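Local coordinates for protein endo-beta-N-acetylglucosaminidase F1 (Bacteroides thetaiotaomicron VPI-5482, PDB 6TCV) that hydrolyses high-mannose N-glycans within their chitobiose core, as an endo-beta-N-acetylglucosaminidase of a human gut bacterium, at residues A[282-287]-A[314-319]; A[325-328]-A[332-335]; A[349-352]-A[358-361]; A[371-376]-A[387-392]. The protein carries 2 engineered substitutions. All blocks are in the same frame, centred on the assembly; numbering follows the deposited sequence. Where two conformers were deposited one is given.

Contact 1: residues A[282-287]-A[314-319]; sequences DGVNYA and YETKQA. Engineered in segment 282-287: Ala-287 (natural residue Asp).
Tyr-286 and Thr-316 meet end on through their hydroxyls, and this is the polar part of the contact. Tyr-286 OH donates to Thr-316 OG1 at 2.7 Å. The acceptor lies at the edge of the phenol ring, in its plane. The two side chains come from opposite directions, one from strand 283-287 and one from helix 306-319. Thr-316 holds OG1 opposite its carbonyl carbon and beside its own backbone N (chi1 -58°). From there OG1 also bonds Leu-312 O, one turn earlier in the helix. The buried threonine hydroxyl therefore has two partners, the tyrosine OH and a carbonyl of its own helix. The bond is likely to limit how far the phenol ring can swing.

The apolar part is small. Thr-316 CG2 reaches Val-284 CG1 at 4.1 Å, with the two side chains set obliquely. The same methyl lies 3.5 Å from Tyr-286 OH. Val-284 also supports the tyrosine from within the strand, since its CG2 sits 3.7 Å above one face of the ring, toward the rim. The two methyls of Val-284 thus do different jobs. CG1 faces the helix and CG2 faces the ring.

Ala-287, which follows Tyr-286, is an engineered substitution for aspartate and touches a bound N-acetylglucosamine. Strand 283-287 runs parallel between strands 243-249 and 324-329. Helix 306-319 packs on it as the helix of the beta-alpha-beta unit that leads to strand 324-329. Helix 262-278 flanks the contact, with Val-272 against Tyr-286 and Ala-269 against Thr-316.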
loop_
_atom_site.group_PDB
_atom_site.type_symbol
_atom_site.label_atom_id
_atom_site.label_comp_id
_atom_site.label_asym_id
_atom_site.label_seq_id
_atom_site.Cartn_x
_atom_site.Cartn_y
_atom_site.Cartn_z
ATOM N N ASP A 282 1.264 -6.623 3.227
ATOM C CA ASP A 282 1.889 -5.798 2.201
ATOM C C ASP A 282 2.011 -4.333 2.554
ATOM O O ASP A 282 2.447 -3.551 1.699
ATOM C CB ASP A 282 1.158 -5.976 0.865
ATOM C CG ASP A 282 1.227 -7.379 0.396
ATOM O OD1 ASP A 282 2.335 -7.834 0.054
ATOM O OD2 ASP A 282 0.167 -8.071 0.362
ATOM N N GLY A 283 1.634 -3.931 3.769
ATOM C CA GLY A 283 1.760 -2.566 4.234
ATOM C C GLY A 283 0.588 -2.181 5.082
ATOM O O GLY A 283 -0.082 -3.028 5.671
ATOM N N VAL A 284 0.363 -0.874 5.143
ATOM C CA VAL A 284 -0.542 -0.265 6.123
ATOM C C VAL A 284 -1.366 0.845 5.508
ATOM O O VAL A 284 -0.954 1.500 4.535
ATOM C CB VAL A 284 0.288 0.277 7.327
ATOM C CG1 VAL A 284 1.160 1.462 6.929
ATOM C CG2 VAL A 284 -0.580 0.653 8.517
ATOM N N ASN A 285 -2.552 1.079 6.062
ATOM C CA ASN A 285 -3.299 2.329 5.897
ATOM C C ASN A 285 -3.426 2.998 7.263
ATOM O O ASN A 285 -3.761 2.308 8.247
ATOM C CB ASN A 285 -4.702 2.114 5.345
ATOM C CG ASN A 285 -5.471 3.412 5.236
ATOM O OD1 ASN A 285 -5.246 4.206 4.261
ATOM N ND2 ASN A 285 -6.245 3.712 6.163
ATOM N N TYR A 286 -3.155 4.295 7.325
ATOM C CA TYR A 286 -3.373 5.092 8.533
ATOM C C TYR A 286 -4.585 5.997 8.349
ATOM O O TYR A 286 -4.636 6.807 7.410
ATOM C CB TYR A 286 -2.127 5.933 8.795
ATOM C CG TYR A 286 -0.915 5.149 9.269
ATOM C CD1 TYR A 286 -0.991 4.240 10.290
ATOM C CD2 TYR A 286 0.344 5.357 8.677
ATOM C CE1 TYR A 286 0.128 3.571 10.755
ATOM C CE2 TYR A 286 1.483 4.681 9.141
ATOM C CZ TYR A 286 1.352 3.800 10.192
ATOM O OH TYR A 286 2.452 3.130 10.687
ATOM N N ALA A 287 -5.506 5.897 9.317
ATOM C CA ALA A 287 -6.718 6.699 9.380
ATOM C C ALA A 287 -6.807 7.375 10.746
ATOM O O ALA A 287 -7.033 6.715 11.786
ATOM C CB ALA A 287 -7.923 5.810 9.090
ATOM N N TYR A 314 6.845 8.541 7.483
ATOM C CA TYR A 314 8.238 8.448 7.083
ATOM C C TYR A 314 8.923 7.311 7.817
ATOM O O TYR A 314 9.621 6.503 7.200
ATOM C CB TYR A 314 8.942 9.782 7.395
ATOM C CG TYR A 314 10.424 9.714 7.287
ATOM C CD1 TYR A 314 11.055 9.745 6.038
ATOM C CD2 TYR A 314 11.200 9.602 8.419
ATOM C CE1 TYR A 314 12.468 9.648 5.943
ATOM C CE2 TYR A 314 12.592 9.531 8.322
ATOM C CZ TYR A 314 13.198 9.573 7.080
ATOM O OH TYR A 314 14.579 9.490 6.983
ATOM N N GLU A 315 8.765 7.236 9.141
ATOM C CA GLU A 315 9.414 6.186 9.907
ATOM C C GLU A 315 8.864 4.824 9.547
ATOM O O GLU A 315 9.600 3.840 9.577
ATOM C CB GLU A 315 9.291 6.446 11.422
ATOM C CG GLU A 315 9.970 7.709 11.889
ATOM C CD GLU A 315 11.474 7.726 11.739
ATOM O OE1 GLU A 315 12.100 6.628 11.531
ATOM O OE2 GLU A 315 12.053 8.836 11.843
ATOM N N THR A 316 7.584 4.736 9.218
ATOM C CA THR A 316 7.030 3.452 8.812
ATOM C C THR A 316 7.648 2.997 7.497
ATOM O O THR A 316 8.076 1.843 7.385
ATOM C CB THR A 316 5.511 3.545 8.680
ATOM O OG1 THR A 316 4.903 3.975 9.908
ATOM C CG2 THR A 316 4.913 2.203 8.357
ATOM N N LYS A 317 7.801 3.899 6.523
ATOM C CA LYS A 317 8.438 3.499 5.271
ATOM C C LYS A 317 9.876 3.088 5.512
ATOM O O LYS A 317 10.353 2.124 4.912
ATOM C CB LYS A 317 8.349 4.634 4.266
ATOM C CG LYS A 317 8.742 4.258 2.850
ATOM C CD LYS A 317 7.739 3.389 2.195
ATOM C CE LYS A 317 8.105 3.077 0.735
ATOM N NZ LYS A 317 7.085 2.201 0.137
ATOM N N GLN A 318 10.607 3.804 6.366
ATOM C CA GLN A 318 11.981 3.422 6.650
ATOM C C GLN A 318 12.073 2.007 7.191
ATOM O O GLN A 318 13.061 1.321 6.925
ATOM C CB GLN A 318 12.622 4.403 7.623
ATOM C CG GLN A 318 12.747 5.835 7.145
ATOM C CD GLN A 318 12.924 5.976 5.645
ATOM O OE1 GLN A 318 13.946 5.582 5.104
ATOM N NE2 GLN A 318 11.930 6.544 4.971
ATOM N N ALA A 319 11.083 1.572 7.960
ATOM C CA ALA A 319 11.091 0.262 8.607
ATOM C C ALA A 319 10.579 -0.831 7.683
ATOM O O ALA A 319 10.886 -2.001 7.907
ATOM C CB ALA A 319 10.253 0.310 9.893
#

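Contact 2: residues A[325-328]-A[332-335]; sequences VTVF and QMYG. With NAG (2-acetamido-2-deoxy-beta-D-glucopyranose), chain B.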
loop_
_atom_site.group_PDB
_atom_site.type_symbol
_atom_site.label_atom_id
_atom_site.label_comp_id
_atom_site.label_asym_id
_atom_site.label_seq_id
_atom_site.Cartn_x
_atom_site.Cartn_y
_atom_site.Cartn_z
ATOM N N VAL A 325 2.980 2.279 2.284
ATOM C CA VAL A 325 2.550 3.194 3.337
ATOM C C VAL A 325 1.497 4.093 2.731
ATOM O O VAL A 325 1.771 4.827 1.765
ATOM C CB VAL A 325 3.725 3.964 3.930
ATOM C CG1 VAL A 325 3.271 4.984 4.979
ATOM C CG2 VAL A 325 4.729 2.988 4.523
ATOM N N THR A 326 0.290 3.984 3.243
ATOM C CA THR A 326 -0.843 4.654 2.627
ATOM C C THR A 326 -1.640 5.360 3.712
ATOM O O THR A 326 -1.596 4.969 4.885
ATOM C CB THR A 326 -1.743 3.684 1.829
ATOM O OG1 THR A 326 -2.522 2.853 2.699
ATOM C CG2 THR A 326 -0.938 2.794 0.923
ATOM N N VAL A 327 -2.371 6.394 3.327
ATOM C CA VAL A 327 -3.117 7.224 4.265
ATOM C C VAL A 327 -4.514 7.530 3.737
ATOM O O VAL A 327 -4.742 7.692 2.538
ATOM C CB VAL A 327 -2.409 8.509 4.694
ATOM C CG1 VAL A 327 -1.098 8.187 5.350
ATOM C CG2 VAL A 327 -2.201 9.403 3.516
ATOM N N PHE A 328 -5.456 7.620 4.651
ATOM C CA PHE A 328 -6.749 8.298 4.432
ATOM C C PHE A 328 -6.575 9.773 4.715
ATOM O O PHE A 328 -6.042 10.135 5.773
ATOM C CB PHE A 328 -7.754 7.625 5.362
ATOM C CG PHE A 328 -9.183 8.092 5.217
ATOM C CD1 PHE A 328 -9.836 8.147 4.004
ATOM C CD2 PHE A 328 -9.920 8.437 6.344
ATOM C CE1 PHE A 328 -11.171 8.513 3.924
ATOM C CE2 PHE A 328 -11.260 8.831 6.265
ATOM C CZ PHE A 328 -11.892 8.856 5.053
ATOM N N GLN A 332 -5.668 14.874 10.818
ATOM C CA GLN A 332 -4.341 15.454 10.678
ATOM C C GLN A 332 -3.371 14.515 9.980
ATOM O O GLN A 332 -2.162 14.696 10.093
ATOM C CB GLN A 332 -3.814 15.817 12.061
ATOM C CG GLN A 332 -4.312 17.144 12.605
ATOM C CD GLN A 332 -5.822 17.277 12.648
ATOM O OE1 GLN A 332 -6.511 16.599 13.416
ATOM N NE2 GLN A 332 -6.348 18.177 11.830
ATOM N N MET A 333 -3.867 13.527 9.237
ATOM C CA MET A 333 -3.017 12.451 8.756
ATOM C C MET A 333 -2.131 12.816 7.566
ATOM O O MET A 333 -1.139 12.107 7.321
ATOM C CB MET A 333 -3.860 11.208 8.371
ATOM C CG MET A 333 -3.046 9.919 8.366
ATOM S SD MET A 333 -2.465 9.484 10.036
ATOM C CE MET A 333 -0.716 9.138 9.718
ATOM N N TYR A 334 -2.471 13.861 6.809
ATOM C CA TYR A 334 -1.841 14.130 5.521
ATOM C C TYR A 334 -1.678 15.607 5.286
ATOM O O TYR A 334 -2.580 16.373 5.570
ATOM C CB TYR A 334 -2.722 13.573 4.401
ATOM C CG TYR A 334 -2.177 13.683 2.998
ATOM C CD1 TYR A 334 -1.077 12.933 2.567
ATOM C CD2 TYR A 334 -2.785 14.511 2.090
ATOM C CE1 TYR A 334 -0.616 12.987 1.267
ATOM C CE2 TYR A 334 -2.316 14.617 0.755
ATOM C CZ TYR A 334 -1.211 13.829 0.359
ATOM O OH TYR A 334 -0.744 13.862 -0.941
ATOM N N GLY A 335 -0.549 15.991 4.727
ATOM C CA GLY A 335 -0.350 17.365 4.299
ATOM C C GLY A 335 1.064 17.888 4.362
ATOM O O GLY A 335 1.379 18.798 3.590
HETATM C C1 NAG B . -15.075 7.365 8.067
HETATM C C2 NAG B . -14.134 6.245 8.471
HETATM C C3 NAG B . -14.809 5.101 9.233
HETATM C C4 NAG B . -16.316 5.273 9.223
HETATM C C5 NAG B . -16.750 5.593 7.805
HETATM C C6 NAG B . -18.260 5.638 7.610
HETATM C C7 NAG B . -12.100 5.586 7.252
HETATM C C8 NAG B . -11.555 5.112 5.918
HETATM N N2 NAG B . -13.418 5.749 7.308
HETATM O O3 NAG B . -14.335 5.083 10.582
HETATM O O4 NAG B . -16.899 4.023 9.628
HETATM O O5 NAG B . -16.259 6.891 7.415
HETATM O O6 NAG B . -18.571 6.060 6.322
HETATM O O7 NAG B . -11.374 5.825 8.224
#
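Phe-328 is used twice: its carbonyl O meets Met-333 CB at 3.6 Å, while its ring lies on a bound N-acetylglucosamine. The CB bond of Phe-328 points away from the loop 332-335, and CG, anti to the backbone N (chi1 -175°), sets the ring on the sugar. The acetamide methyl C8 of the sugar sits 3.6 Å above the ring plane, over its centre, as a CH-pi contact. The amide carbon C7 follows at 3.5 Å from Phe-328 CE2. Replacing the ring with a leucine is likely to cost the acetamide its flat aromatic surface and leave it freer to turn.

Val-327 points the other way, into the loop. Its CB lies 4.0 Å from Met-333 CG, and the two side chains cross at a slant. Its CG2 touches Tyr-334 CD1 at 3.8 Å, with the side chains nearly at right angles. The polar end of Tyr-334 looks elsewhere, to Tyr-360 O. Cys-313 of helix 306-319 packs on both Val-327 and Met-333.

The side chains between strand and loop thus meet by apolar packing, with one backbone carbonyl against the methionine. The sugar side pairs an aromatic face with an acetamide, consistent with recognition of an N-acetyl group by this glycosidase.

Contact 3: residues A[349-352]-A[358-361]; sequences DIVV and AAYP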
loop_
_atom_site.group_PDB
_atom_site.type_symbol
_atom_site.label_atom_id
_atom_site.label_comp_id
_atom_site.label_asym_id
_atom_site.label_seq_id
_atom_site.Cartn_x
_atom_site.Cartn_y
_atom_site.Cartn_z
ATOM N N ASP A 349 2.800 6.068 -0.568
ATOM C CA ASP A 349 2.586 5.371 -1.812
ATOM C C ASP A 349 1.212 5.639 -2.397
ATOM O O ASP A 349 1.084 5.731 -3.636
ATOM C CB ASP A 349 2.782 3.893 -1.574
ATOM C CG ASP A 349 4.193 3.574 -1.231
ATOM O OD1 ASP A 349 5.062 3.719 -2.119
ATOM O OD2 ASP A 349 4.484 3.169 -0.064
ATOM N N ILE A 350 0.184 5.732 -1.556
ATOM C CA ILE A 350 -1.193 5.932 -1.995
ATOM C C ILE A 350 -1.859 6.815 -0.956
ATOM O O ILE A 350 -1.739 6.537 0.247
ATOM C CB ILE A 350 -2.002 4.608 -2.147
ATOM C CG1 ILE A 350 -1.221 3.543 -2.934
ATOM C CG2 ILE A 350 -3.338 4.888 -2.838
ATOM C CD1 ILE A 350 -1.898 2.178 -2.928
ATOM N N VAL A 351 -2.616 7.810 -1.415
ATOM C CA VAL A 351 -3.482 8.611 -0.545
ATOM C C VAL A 351 -4.904 8.516 -1.097
ATOM O O VAL A 351 -5.152 8.713 -2.298
ATOM C CB VAL A 351 -2.989 10.061 -0.358
ATOM C CG1 VAL A 351 -2.748 10.800 -1.653
ATOM C CG2 VAL A 351 -3.960 10.848 0.547
ATOM N N VAL A 352 -5.854 8.208 -0.220
ATOM C CA VAL A 352 -7.265 8.102 -0.577
ATOM C C VAL A 352 -8.049 9.138 0.203
ATOM O O VAL A 352 -7.827 9.306 1.420
ATOM C CB VAL A 352 -7.800 6.644 -0.408
ATOM C CG1 VAL A 352 -7.014 5.687 -1.293
ATOM C CG2 VAL A 352 -7.795 6.159 1.057
ATOM N N ALA A 358 -11.797 13.917 -4.279
ATOM C CA ALA A 358 -10.594 13.322 -4.871
ATOM C C ALA A 358 -9.383 13.696 -4.012
ATOM O O ALA A 358 -9.317 14.790 -3.431
ATOM C CB ALA A 358 -10.327 13.833 -6.295
ATOM N N ALA A 359 -8.421 12.780 -3.874
ATOM C CA ALA A 359 -7.180 13.075 -3.172
ATOM C C ALA A 359 -6.297 14.000 -4.011
ATOM O O ALA A 359 -6.413 14.037 -5.226
ATOM C CB ALA A 359 -6.448 11.757 -2.872
ATOM N N TYR A 360 -5.328 14.648 -3.358
ATOM C CA TYR A 360 -4.432 15.551 -4.046
ATOM C C TYR A 360 -3.009 15.185 -3.653
ATOM O O TYR A 360 -2.761 14.752 -2.522
ATOM C CB TYR A 360 -4.650 17.062 -3.693
ATOM C CG TYR A 360 -4.504 17.380 -2.221
ATOM C CD1 TYR A 360 -5.519 17.096 -1.284
ATOM C CD2 TYR A 360 -3.302 17.878 -1.733
ATOM C CE1 TYR A 360 -5.298 17.330 0.087
ATOM C CE2 TYR A 360 -3.110 18.093 -0.384
ATOM C CZ TYR A 360 -4.104 17.799 0.493
ATOM O OH TYR A 360 -3.866 18.012 1.860
ATOM N N PRO A 361 -2.051 15.401 -4.557
ATOM C CA PRO A 361 -0.632 15.115 -4.267
ATOM C C PRO A 361 0.063 16.248 -3.531
ATOM O O PRO A 361 -0.300 17.422 -3.695
ATOM C CB PRO A 361 -0.022 14.933 -5.669
ATOM C CG PRO A 361 -0.860 15.882 -6.513
ATOM C CD PRO A 361 -2.271 15.788 -5.964
#
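Val-351 and Ala-359 carry most of this contact. Ala-359 CB comes to 3.4 Å from Val-351 O, and the same methyl lies 4.0 Å from Val-351 CG1. CB is 4.3 Å from Val-352 C, so the alanine sits against the backbone just past Val-351 as well as against its side chain. Val-351 CG1 is placed between its backbone N and carbonyl carbon (chi1 54°). In that position it also meets Tyr-360 O at 4.0 Å. The valine branch therefore touches both a methyl and a carbonyl of the loop. The small alanine probably lets the two backbones come close, with 5.6 Å between Val-352 CA and Ala-359 CA.

Residues 351-352 lie in a parallel strand of the central sheet, consistent with the (beta/alpha)-barrel fold of family 18 glycosidases. Segment 358-361 belongs to the loop that follows strand 350-353 and runs beside its outer side. The valine and alanine pack there, while Val-352 turns its side chain away from the loop, to Tyr-171 and Phe-173 of strand 169-175.

Further out, backbone bonds hold both partners. Val-351 bonds Gln-369 and Ser-371, and Ser-371 bonds Ala-359 as well. One serine backbone thus ties the strand and the loop side by side. Tyr-334 packs on Val-351, gives its OH to a bond with Tyr-360 O, and meets the Tyr-360 ring edge-to-face. That bond probably keeps the carbonyl beside CG1. Asp-349 OD2 pairs with Lys-317 NZ of helix 306-319 and with Val-325 N.

Contact 4: residues A[371-376]-A[387-392]; sequences SGISME and ASKAQS. With NAG (2-acetamido-2-deoxy-beta-D-glucopyranose), chain B.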
loop_
_atom_site.group_PDB
_atom_site.type_symbol
_atom_site.label_atom_id
_atom_site.label_comp_id
_atom_site.label_asym_id
_atom_site.label_seq_id
_atom_site.Cartn_x
_atom_site.Cartn_y
_atom_site.Cartn_z
ATOM N N SER A 371 -6.399 8.805 -5.171
ATOM C CA SER A 371 -7.745 8.405 -5.562
ATOM C C SER A 371 -8.498 9.520 -6.274
ATOM O O SER A 371 -8.445 10.674 -5.864
ATOM C CB SER A 371 -8.528 7.977 -4.314
ATOM O OG SER A 371 -8.731 8.990 -3.388
ATOM N N GLY A 372 -9.237 9.160 -7.311
ATOM C CA GLY A 372 -10.128 10.083 -8.013
ATOM C C GLY A 372 -11.595 9.950 -7.633
ATOM O O GLY A 372 -12.419 10.793 -8.002
ATOM N N ILE A 373 -11.932 8.894 -6.894
ATOM C CA ILE A 373 -13.281 8.640 -6.394
ATOM C C ILE A 373 -13.104 7.794 -5.145
ATOM O O ILE A 373 -12.197 6.969 -5.060
ATOM C CB ILE A 373 -14.176 7.940 -7.443
ATOM C CG1 ILE A 373 -15.641 7.947 -6.982
ATOM C CG2 ILE A 373 -13.648 6.524 -7.767
ATOM C CD1 ILE A 373 -16.539 7.200 -7.998
ATOM N N SER A 374 -13.976 8.009 -4.178
ATOM C CA SER A 374 -14.113 7.201 -2.967
ATOM C C SER A 374 -15.582 6.881 -2.782
ATOM O O SER A 374 -16.383 7.754 -2.420
ATOM C CB SER A 374 -13.545 7.915 -1.721
ATOM O OG SER A 374 -12.106 8.070 -1.932
ATOM N N MET A 375 -15.883 5.583 -2.792
ATOM C CA MET A 375 -17.265 5.116 -2.760
ATOM C C MET A 375 -17.538 4.454 -1.417
ATOM O O MET A 375 -16.855 3.491 -1.040
ATOM C CB MET A 375 -17.490 4.093 -3.877
ATOM C CG MET A 375 -17.353 4.666 -5.268
ATOM S SD MET A 375 -17.495 3.449 -6.636
ATOM C CE MET A 375 -15.828 2.779 -6.558
ATOM N N GLU A 376 -18.543 4.964 -0.701
ATOM C CA GLU A 376 -18.979 4.389 0.586
ATOM C C GLU A 376 -20.021 3.341 0.210
ATOM O O GLU A 376 -21.160 3.679 -0.173
ATOM C CB GLU A 376 -19.557 5.472 1.492
ATOM C CG GLU A 376 -19.166 5.350 2.965
ATOM C CD GLU A 376 -19.677 4.107 3.656
ATOM O OE1 GLU A 376 -20.274 3.229 2.980
ATOM O OE2 GLU A 376 -19.500 3.993 4.882
ATOM N N ALA A 387 -18.789 4.800 -16.846
ATOM C CA ALA A 387 -17.937 5.091 -17.991
ATOM C C ALA A 387 -17.472 6.544 -17.983
ATOM O O ALA A 387 -16.285 6.827 -18.180
ATOM C CB ALA A 387 -18.711 4.809 -19.281
ATOM N N SER A 388 -18.396 7.480 -17.732
ATOM C CA SER A 388 -18.065 8.904 -17.759
ATOM C C SER A 388 -17.130 9.294 -16.613
ATOM O O SER A 388 -16.253 10.152 -16.796
ATOM C CB SER A 388 -19.353 9.734 -17.709
ATOM O OG SER A 388 -20.176 9.452 -18.833
ATOM N N LYS A 389 -17.300 8.680 -15.436
ATOM C CA LYS A 389 -16.413 8.989 -14.311
ATOM C C LYS A 389 -15.026 8.388 -14.535
ATOM O O LYS A 389 -14.007 9.056 -14.275
ATOM C CB LYS A 389 -17.028 8.481 -13.000
ATOM C CG LYS A 389 -16.205 8.796 -11.758
ATOM C CD LYS A 389 -16.065 10.284 -11.558
ATOM C CE LYS A 389 -15.438 10.590 -10.180
ATOM N NZ LYS A 389 -15.366 12.060 -9.962
ATOM N N ALA A 390 -14.977 7.152 -15.047
ATOM C CA ALA A 390 -13.712 6.516 -15.381
ATOM C C ALA A 390 -12.929 7.392 -16.352
ATOM O O ALA A 390 -11.743 7.640 -16.152
ATOM C CB ALA A 390 -13.931 5.125 -15.991
ATOM N N GLN A 391 -13.582 7.879 -17.406
ATOM C CA GLN A 391 -12.874 8.706 -18.369
ATOM C C GLN A 391 -12.410 10.020 -17.743
ATOM O O GLN A 391 -11.296 10.486 -18.017
ATOM C CB GLN A 391 -13.783 9.033 -19.556
ATOM C CG GLN A 391 -13.008 9.697 -20.702
ATOM C CD GLN A 391 -11.902 8.821 -21.282
ATOM O OE1 GLN A 391 -12.155 7.680 -21.733
ATOM N NE2 GLN A 391 -10.669 9.299 -21.196
ATOM N N SER A 392 -13.269 10.642 -16.926
ATOM C CA SER A 392 -12.876 11.834 -16.186
ATOM C C SER A 392 -11.600 11.596 -15.380
ATOM O O SER A 392 -10.659 12.400 -15.433
ATOM C CB SER A 392 -14.027 12.251 -15.277
ATOM O OG SER A 392 -13.657 13.359 -14.482
HETATM C C1 NAG B . -15.075 7.365 8.067
HETATM C C2 NAG B . -14.134 6.245 8.471
HETATM C C3 NAG B . -14.809 5.101 9.233
HETATM C C4 NAG B . -16.316 5.273 9.223
HETATM C C5 NAG B . -16.750 5.593 7.805
HETATM C C6 NAG B . -18.260 5.638 7.610
HETATM C C7 NAG B . -12.100 5.586 7.252
HETATM C C8 NAG B . -11.555 5.112 5.918
HETATM N N2 NAG B . -13.418 5.749 7.308
HETATM O O3 NAG B . -14.335 5.083 10.582
HETATM O O4 NAG B . -16.899 4.023 9.628
HETATM O O5 NAG B . -16.259 6.891 7.415
HETATM O O6 NAG B . -18.571 6.060 6.322
HETATM O O7 NAG B . -11.374 5.825 8.224
#
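Lys-389 lies over Gly-372 and Ile-373 with its aliphatic chain. From CA its CB bond heads toward the strand. CG continues anti to the backbone N (chi1 -178°) and meets Ile-373 CD1 at 4.1 Å. The chain then bends at chi2 (62°), bringing CE back to the strand. CE makes the closest approach, 3.7 Å from Gly-372 O. CE also lies 4.0 Å from Ile-373 CB and 4.2 Å from Ile-373 CD1. The tip, NZ, ends 3.8 Å from Gly-372 O, where a weak favourable charge effect is possible; it is not a hydrogen bond. The lysine thus serves mainly as a hydrocarbon arm, with its ammonium carried past the isoleucine to the glycine corner. With a serine here, a gap would probably open over Ile-373 and the charge beside the Gly-372 carbonyl would be lost.

Ile-373 crosses the lysine obliquely. It also packs on Phe-401 of strand 400-404. The chain turns a corner at Gly-372, and residues 373-376 run on toward the sugar. There Glu-376 OE2 accepts a hydrogen bond of 2.7 Å from O6 of a bound N-acetylglucosamine, a tentative bond because the side chain has two conformers. Tyr-290 and Tyr-355 bond the same sugar.

Helix 387-396 packs through Lys-389 near Gly-372, while its Ala-387, Ala-390 and Gln-391 pack on helix 421-426. Strand 371-376, helix 387-396 and the parallel strand 400-404 form a beta-alpha-beta unit, as expected in a (beta/alpha)-barrel glycosidase.

How the contacts relate
All four contacts reach one sheet. Contacts 1 and 2 are wholly buried. Contact 3 has one exposed residue, Tyr-360. Contact 4, though mostly buried, is farthest from the centre and has a partly exposed lysine. Contacts 1 and 4 each set a helix on a strand of a beta-alpha-beta unit. Contacts 2 and 3 each fold a loop back on the strand it follows. Only contact 1 has a hydrogen bond between its segments; the others rest on packing. Neighbouring strands link contacts 1 to 3, with a salt bridge joining contacts 1 and 3. Contacts 2 and 4 do not touch, yet both meet the same sugar, one with a ring and one, in the conformer given, with a carboxylate.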